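PDB 2QDR: uncharacterized protein from Nostoc punctiforme, which is of unknown function but, with its double-stranded beta-helix (cupin) fold, may be a dioxygenase. Local coordinates for residues Asn239-Leu245 / Leu280-Asp286; Tyr53-Asn59 / Asp259-Cys264. The contacts are given in a common frame with arbitrary orientation. Residues are numbered along the deposited sequence.

Contact 1 (Asn239-Leu245 / Leu280-Asp286); sequences NEEGYCL and LFFVRVD
Glu-241 and Arg-284 form a buried salt bridge across two antiparallel strands of a cupin double-stranded beta-helix, with OE2 of Glu-241 2.9 Å from NH2 of Arg-284, near the guanidinium plane. Arg-284 also pairs with Glu-114, and Glu-241 OE1 with the hydroxyl of Tyr-261. At one end Asp-286 (chi1 p) clasps Asn-239: Asn-239 N to Asp-286 OD1 is 3.0 Å, Asn-239 ND2 to Asp-286 OD2 3.1 Å. The extended strands 240-245 and 280-285 run at 165°, axes 4.6 Å apart. Glu-241/Arg-284 (N-O and O-N both 3.0 Å) and Tyr-243/Phe-282 (N-O and O-N both 2.8 Å) are the hydrogen-bonded pairs; Glu-240/Val-285, Gly-242/Val-283 and Cys-244/Phe-281 are non-hydrogen-bonded. Glu-241, Tyr-243, Phe-282 and Arg-284 share one face, where Leu-157 and Met-159 of strand 154-160 pack on Phe-282. On the other face Glu-240 approaches an unidentified bound ligand. Gly-242 CA lies 3.0 Å from Phe-282 O, with which a CB here would clash, and Cys-244 SG lies obliquely 3.9 Å from CE2 of Phe-281.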
# COMPACT_ATOMS: atom_id res chain seq x y z
N ASN A 239 -24.69 20.83 -9.46
CA ASN A 239 -24.58 22.24 -9.09
C ASN A 239 -23.36 22.43 -8.22
O ASN A 239 -23.08 21.59 -7.36
CB ASN A 239 -25.81 22.73 -8.33
CG ASN A 239 -27.07 22.69 -9.15
OD1 ASN A 239 -27.10 23.16 -10.28
ND2 ASN A 239 -28.14 22.18 -8.55
N GLU A 240 -22.64 23.53 -8.46
CA GLU A 240 -21.42 23.89 -7.73
C GLU A 240 -21.30 25.40 -7.61
O GLU A 240 -21.69 26.14 -8.52
CB GLU A 240 -20.18 23.36 -8.45
CG GLU A 240 -18.79 23.83 -7.87
CD GLU A 240 -17.59 23.38 -8.72
OE1 GLU A 240 -17.73 22.46 -9.56
OE2 GLU A 240 -16.50 23.96 -8.56
N GLU A 241 -20.79 25.86 -6.47
CA GLU A 241 -20.53 27.27 -6.25
C GLU A 241 -19.25 27.32 -5.47
O GLU A 241 -18.86 26.32 -4.87
CB GLU A 241 -21.63 28.01 -5.51
CG GLU A 241 -21.84 27.63 -4.04
CD GLU A 241 -22.83 28.57 -3.33
OE1 GLU A 241 -23.64 29.26 -3.97
OE2 GLU A 241 -22.79 28.61 -2.10
N GLY A 242 -18.59 28.47 -5.47
CA GLY A 242 -17.36 28.61 -4.71
C GLY A 242 -16.87 30.03 -4.60
O GLY A 242 -17.33 30.90 -5.34
N TYR A 243 -15.93 30.24 -3.68
CA TYR A 243 -15.36 31.54 -3.41
C TYR A 243 -13.85 31.40 -3.32
O TYR A 243 -13.36 30.46 -2.67
CB TYR A 243 -15.92 32.05 -2.10
CG TYR A 243 -15.67 33.50 -1.76
CD1 TYR A 243 -14.53 33.89 -1.08
CD2 TYR A 243 -16.62 34.47 -2.06
CE1 TYR A 243 -14.33 35.22 -0.74
CE2 TYR A 243 -16.43 35.80 -1.72
CZ TYR A 243 -15.29 36.17 -1.06
OH TYR A 243 -15.11 37.51 -0.73
N CYS A 244 -13.12 32.30 -3.97
CA CYS A 244 -11.66 32.27 -3.96
C CYS A 244 -11.12 33.04 -2.76
O CYS A 244 -11.36 34.24 -2.64
CB CYS A 244 -11.10 32.88 -5.24
SG CYS A 244 -9.30 33.03 -5.16
N LEU A 245 -10.37 32.35 -1.90
CA LEU A 245 -9.82 32.91 -0.68
C LEU A 245 -8.41 33.45 -0.84
O LEU A 245 -8.05 34.41 -0.16
CB LEU A 245 -9.86 31.85 0.43
CG LEU A 245 -11.28 31.31 0.76
CD1 LEU A 245 -11.24 30.07 1.64
CD2 LEU A 245 -12.16 32.39 1.40
N LEU A 280 -6.29 28.87 -2.84
CA LEU A 280 -7.19 28.26 -1.86
C LEU A 280 -8.60 28.68 -2.25
O LEU A 280 -8.84 29.86 -2.50
CB LEU A 280 -6.88 28.70 -0.44
CG LEU A 280 -7.73 28.12 0.70
CD1 LEU A 280 -7.68 26.61 0.73
CD2 LEU A 280 -7.26 28.70 2.04
N PHE A 281 -9.52 27.72 -2.25
CA PHE A 281 -10.90 27.95 -2.66
C PHE A 281 -11.95 27.27 -1.81
O PHE A 281 -11.82 26.10 -1.52
CB PHE A 281 -11.08 27.38 -4.07
CG PHE A 281 -10.11 27.91 -5.09
CD1 PHE A 281 -8.89 27.26 -5.31
CD2 PHE A 281 -10.41 29.04 -5.84
CE1 PHE A 281 -8.00 27.75 -6.24
CE2 PHE A 281 -9.52 29.52 -6.77
CZ PHE A 281 -8.31 28.87 -6.97
N PHE A 282 -12.99 28.00 -1.41
CA PHE A 282 -14.11 27.45 -0.66
C PHE A 282 -15.04 26.93 -1.73
O PHE A 282 -15.42 27.69 -2.62
CB PHE A 282 -14.82 28.51 0.18
CG PHE A 282 -16.05 28.03 0.90
CD1 PHE A 282 -15.96 27.50 2.18
CD2 PHE A 282 -17.31 28.14 0.32
CE1 PHE A 282 -17.11 27.06 2.86
CE2 PHE A 282 -18.46 27.71 0.99
CZ PHE A 282 -18.35 27.17 2.26
N VAL A 283 -15.39 25.65 -1.67
CA VAL A 283 -16.26 25.03 -2.69
C VAL A 283 -17.41 24.30 -2.04
O VAL A 283 -17.26 23.74 -0.96
CB VAL A 283 -15.47 24.02 -3.54
CG1 VAL A 283 -16.33 23.49 -4.70
CG2 VAL A 283 -14.21 24.67 -4.08
N ARG A 284 -18.55 24.29 -2.73
CA ARG A 284 -19.73 23.61 -2.25
C ARG A 284 -20.43 22.95 -3.46
O ARG A 284 -20.72 23.62 -4.44
CB ARG A 284 -20.56 24.64 -1.48
CG ARG A 284 -21.63 24.06 -0.64
CD ARG A 284 -22.03 24.96 0.52
NE ARG A 284 -22.77 26.17 0.16
CZ ARG A 284 -24.09 26.34 0.22
NH1 ARG A 284 -24.91 25.38 0.62
NH2 ARG A 284 -24.61 27.51 -0.11
N VAL A 285 -20.63 21.62 -3.40
CA VAL A 285 -21.21 20.80 -4.48
C VAL A 285 -22.33 19.90 -3.97
O VAL A 285 -22.14 19.24 -2.96
CB VAL A 285 -20.10 19.92 -5.15
CG1 VAL A 285 -20.65 19.00 -6.22
CG2 VAL A 285 -19.02 20.80 -5.75
N ASP A 286 -23.45 19.82 -4.70
CA ASP A 286 -24.64 19.02 -4.26
C ASP A 286 -24.74 17.60 -4.85
O ASP A 286 -25.85 17.07 -4.97
CB ASP A 286 -25.95 19.81 -4.51
CG ASP A 286 -26.36 19.91 -5.99
OD1 ASP A 286 -25.57 19.60 -6.91
OD2 ASP A 286 -27.53 20.29 -6.23

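Contact 2 (Tyr53-Asn59 / Asp259-Cys264); sequences YQFFDTN and DHYWYC
Strand 54-57 adds an antiparallel edge to strand 260-264 in a seven-stranded sheet of the cupin double-stranded beta-helix, with axes 4.7 Å apart and directions at 160°. The hydrogen-bonded pairs are Gln-54/Tyr-263 and Phe-56/Tyr-261; Phe-55/Trp-262 and Asp-57/His-260 are non-hydrogen-bonded. Gln-54 N reaches Tyr-263 O at 3.0 Å, and Tyr-261 N reaches Phe-56 O at 2.9 Å. On the face carrying Phe-56 and Tyr-261, with chi1 p, the end of the Phe-56 side chain comes nearer the partner strand and its ring lies over Tyr-261 O, its CZ 3.5 Å from Tyr-261 CD1. Thr-58 CG2 fills the space beside Tyr-261 CB, also at 3.5 Å, while Leu-84 of strand 79-86 packs against both residues. On the face of Phe-55, Asp-57, His-260 and Trp-262, His-260 (chi1 m) bends over Asp-57, whose CB sits 3.7 Å from the imidazole centroid in a CH-pi contact, and the edge of the Phe-55 ring meets Trp-262 CB. Trp-262 (chi1 p) directs its indole away from strand 54-57, close to an unidentified bound ligand. Asp-57 OD1 accepts from Asn-59 N (3.1 Å) in an Asx turn, and Thr-58 OG1 makes a very short 2.4 Å hydrogen bond to Asp-259 O.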
# COMPACT_ATOMS: atom_id res chain seq x y z
N TYR A 53 -22.05 28.67 -16.74
CA TYR A 53 -21.13 29.02 -15.66
C TYR A 53 -21.09 30.54 -15.59
O TYR A 53 -21.21 31.20 -16.63
CB TYR A 53 -19.71 28.47 -15.90
CG TYR A 53 -19.03 28.92 -17.19
CD1 TYR A 53 -18.34 30.13 -17.27
CD2 TYR A 53 -19.06 28.12 -18.33
CE1 TYR A 53 -17.74 30.54 -18.45
CE2 TYR A 53 -18.45 28.53 -19.52
CZ TYR A 53 -17.79 29.74 -19.56
OH TYR A 53 -17.18 30.15 -20.73
N GLN A 54 -21.00 31.09 -14.38
CA GLN A 54 -20.93 32.55 -14.20
C GLN A 54 -19.88 32.88 -13.14
O GLN A 54 -19.91 32.31 -12.06
CB GLN A 54 -22.26 33.14 -13.78
CG GLN A 54 -23.41 32.86 -14.72
CD GLN A 54 -24.66 33.61 -14.33
OE1 GLN A 54 -24.59 34.72 -13.81
NE2 GLN A 54 -25.82 33.03 -14.62
N PHE A 55 -18.98 33.81 -13.47
CA PHE A 55 -17.92 34.24 -12.58
C PHE A 55 -17.99 35.74 -12.38
O PHE A 55 -18.23 36.48 -13.33
CB PHE A 55 -16.54 33.95 -13.18
CG PHE A 55 -16.39 32.58 -13.78
CD1 PHE A 55 -16.73 31.45 -13.06
CD2 PHE A 55 -15.77 32.41 -15.03
CE1 PHE A 55 -16.56 30.16 -13.59
CE2 PHE A 55 -15.57 31.13 -15.57
CZ PHE A 55 -15.98 30.00 -14.85
N PHE A 56 -17.75 36.21 -11.15
CA PHE A 56 -17.76 37.65 -10.86
C PHE A 56 -17.05 38.02 -9.55
O PHE A 56 -16.92 37.21 -8.63
CB PHE A 56 -19.18 38.23 -10.87
CG PHE A 56 -20.13 37.55 -9.94
CD1 PHE A 56 -20.90 36.47 -10.36
CD2 PHE A 56 -20.30 38.02 -8.64
CE1 PHE A 56 -21.80 35.86 -9.51
CE2 PHE A 56 -21.20 37.41 -7.78
CZ PHE A 56 -21.95 36.33 -8.22
N ASP A 57 -16.60 39.27 -9.51
CA ASP A 57 -15.91 39.84 -8.38
C ASP A 57 -16.97 40.26 -7.38
O ASP A 57 -17.83 41.08 -7.71
CB ASP A 57 -15.07 41.04 -8.83
CG ASP A 57 -14.18 41.64 -7.74
OD1 ASP A 57 -14.12 41.11 -6.61
OD2 ASP A 57 -13.53 42.67 -8.03
N THR A 58 -16.93 39.71 -6.17
CA THR A 58 -17.90 40.07 -5.12
C THR A 58 -17.69 41.51 -4.61
O THR A 58 -18.64 42.10 -4.08
CB THR A 58 -17.89 39.07 -3.92
OG1 THR A 58 -16.58 39.02 -3.32
CG2 THR A 58 -18.29 37.68 -4.39
N ASN A 59 -16.48 42.07 -4.78
CA ASN A 59 -16.20 43.46 -4.40
C ASN A 59 -17.15 44.42 -5.12
O ASN A 59 -17.65 45.36 -4.52
CB ASN A 59 -14.76 43.87 -4.73
CG ASN A 59 -13.69 43.14 -3.92
OD1 ASN A 59 -13.86 42.87 -2.74
ND2 ASN A 59 -12.56 42.89 -4.54
N ASP A 259 -11.55 36.96 -3.44
CA ASP A 259 -12.90 37.55 -3.33
C ASP A 259 -13.81 37.36 -4.58
O ASP A 259 -14.91 37.90 -4.61
CB ASP A 259 -12.87 39.04 -2.86
CG ASP A 259 -12.19 39.21 -1.50
OD1 ASP A 259 -12.26 38.32 -0.63
OD2 ASP A 259 -11.60 40.28 -1.28
N HIS A 260 -13.38 36.57 -5.57
CA HIS A 260 -14.22 36.27 -6.74
C HIS A 260 -15.04 35.04 -6.39
O HIS A 260 -14.59 34.17 -5.65
CB HIS A 260 -13.42 36.05 -8.02
CG HIS A 260 -12.89 37.31 -8.63
ND1 HIS A 260 -13.28 37.76 -9.87
CD2 HIS A 260 -12.06 38.26 -8.13
CE1 HIS A 260 -12.67 38.90 -10.14
NE2 HIS A 260 -11.93 39.23 -9.09
N TYR A 261 -16.25 34.99 -6.92
CA TYR A 261 -17.18 33.89 -6.67
C TYR A 261 -17.71 33.30 -7.96
O TYR A 261 -17.72 33.97 -9.00
CB TYR A 261 -18.34 34.44 -5.83
CG TYR A 261 -19.56 33.55 -5.67
CD1 TYR A 261 -20.58 33.60 -6.60
CD2 TYR A 261 -19.70 32.69 -4.58
CE1 TYR A 261 -21.69 32.83 -6.48
CE2 TYR A 261 -20.82 31.90 -4.45
CZ TYR A 261 -21.82 31.98 -5.41
OH TYR A 261 -22.96 31.22 -5.32
N TRP A 262 -18.13 32.04 -7.90
CA TRP A 262 -18.72 31.40 -9.08
C TRP A 262 -19.96 30.58 -8.74
O TRP A 262 -20.21 30.24 -7.58
CB TRP A 262 -17.69 30.53 -9.81
CG TRP A 262 -17.20 29.35 -9.10
CD1 TRP A 262 -17.73 28.10 -9.13
CD2 TRP A 262 -16.03 29.28 -8.30
NE1 TRP A 262 -16.97 27.25 -8.37
CE2 TRP A 262 -15.92 27.95 -7.84
CE3 TRP A 262 -15.07 30.21 -7.89
CZ2 TRP A 262 -14.88 27.53 -7.02
CZ3 TRP A 262 -14.05 29.80 -7.07
CH2 TRP A 262 -13.96 28.46 -6.65
N TYR A 263 -20.72 30.30 -9.80
CA TYR A 263 -21.93 29.51 -9.75
C TYR A 263 -22.05 28.77 -11.06
O TYR A 263 -22.09 29.38 -12.12
CB TYR A 263 -23.17 30.38 -9.51
CG TYR A 263 -24.46 29.59 -9.60
CD1 TYR A 263 -24.85 28.75 -8.56
CD2 TYR A 263 -25.30 29.69 -10.71
CE1 TYR A 263 -26.03 28.02 -8.62
CE2 TYR A 263 -26.49 28.96 -10.78
CZ TYR A 263 -26.85 28.13 -9.74
OH TYR A 263 -28.03 27.41 -9.80
N CYS A 264 -22.08 27.45 -10.99
CA CYS A 264 -22.16 26.59 -12.14
C CYS A 264 -23.33 25.65 -11.94
O CYS A 264 -23.20 24.67 -11.20
CB CYS A 264 -20.86 25.80 -12.27
SG CYS A 264 -19.42 26.88 -12.31

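In the fold
Both contacts belong to one seven-stranded antiparallel sheet, which runs 54-57, 260-264, 240-245 and 279-285 before continuing through 218-224. Contact 2 forms one edge of this sheet within the chain and contact 1 lies further in, their centres about 10 Å apart. Neighbouring strands 240-245 and 260-264 join them, with Glu-240 O 2.8 Å from Cys-264 N. Along the chain the order is 53-59, 239-245, 259-264, 280-286, so the segments alternate, and the early strand 54-57 borders a sheet otherwise built from strands of the chain's second half. Glu-240 and Trp-262 both approach an unidentified ligand, consistent with a pocket at this sheet.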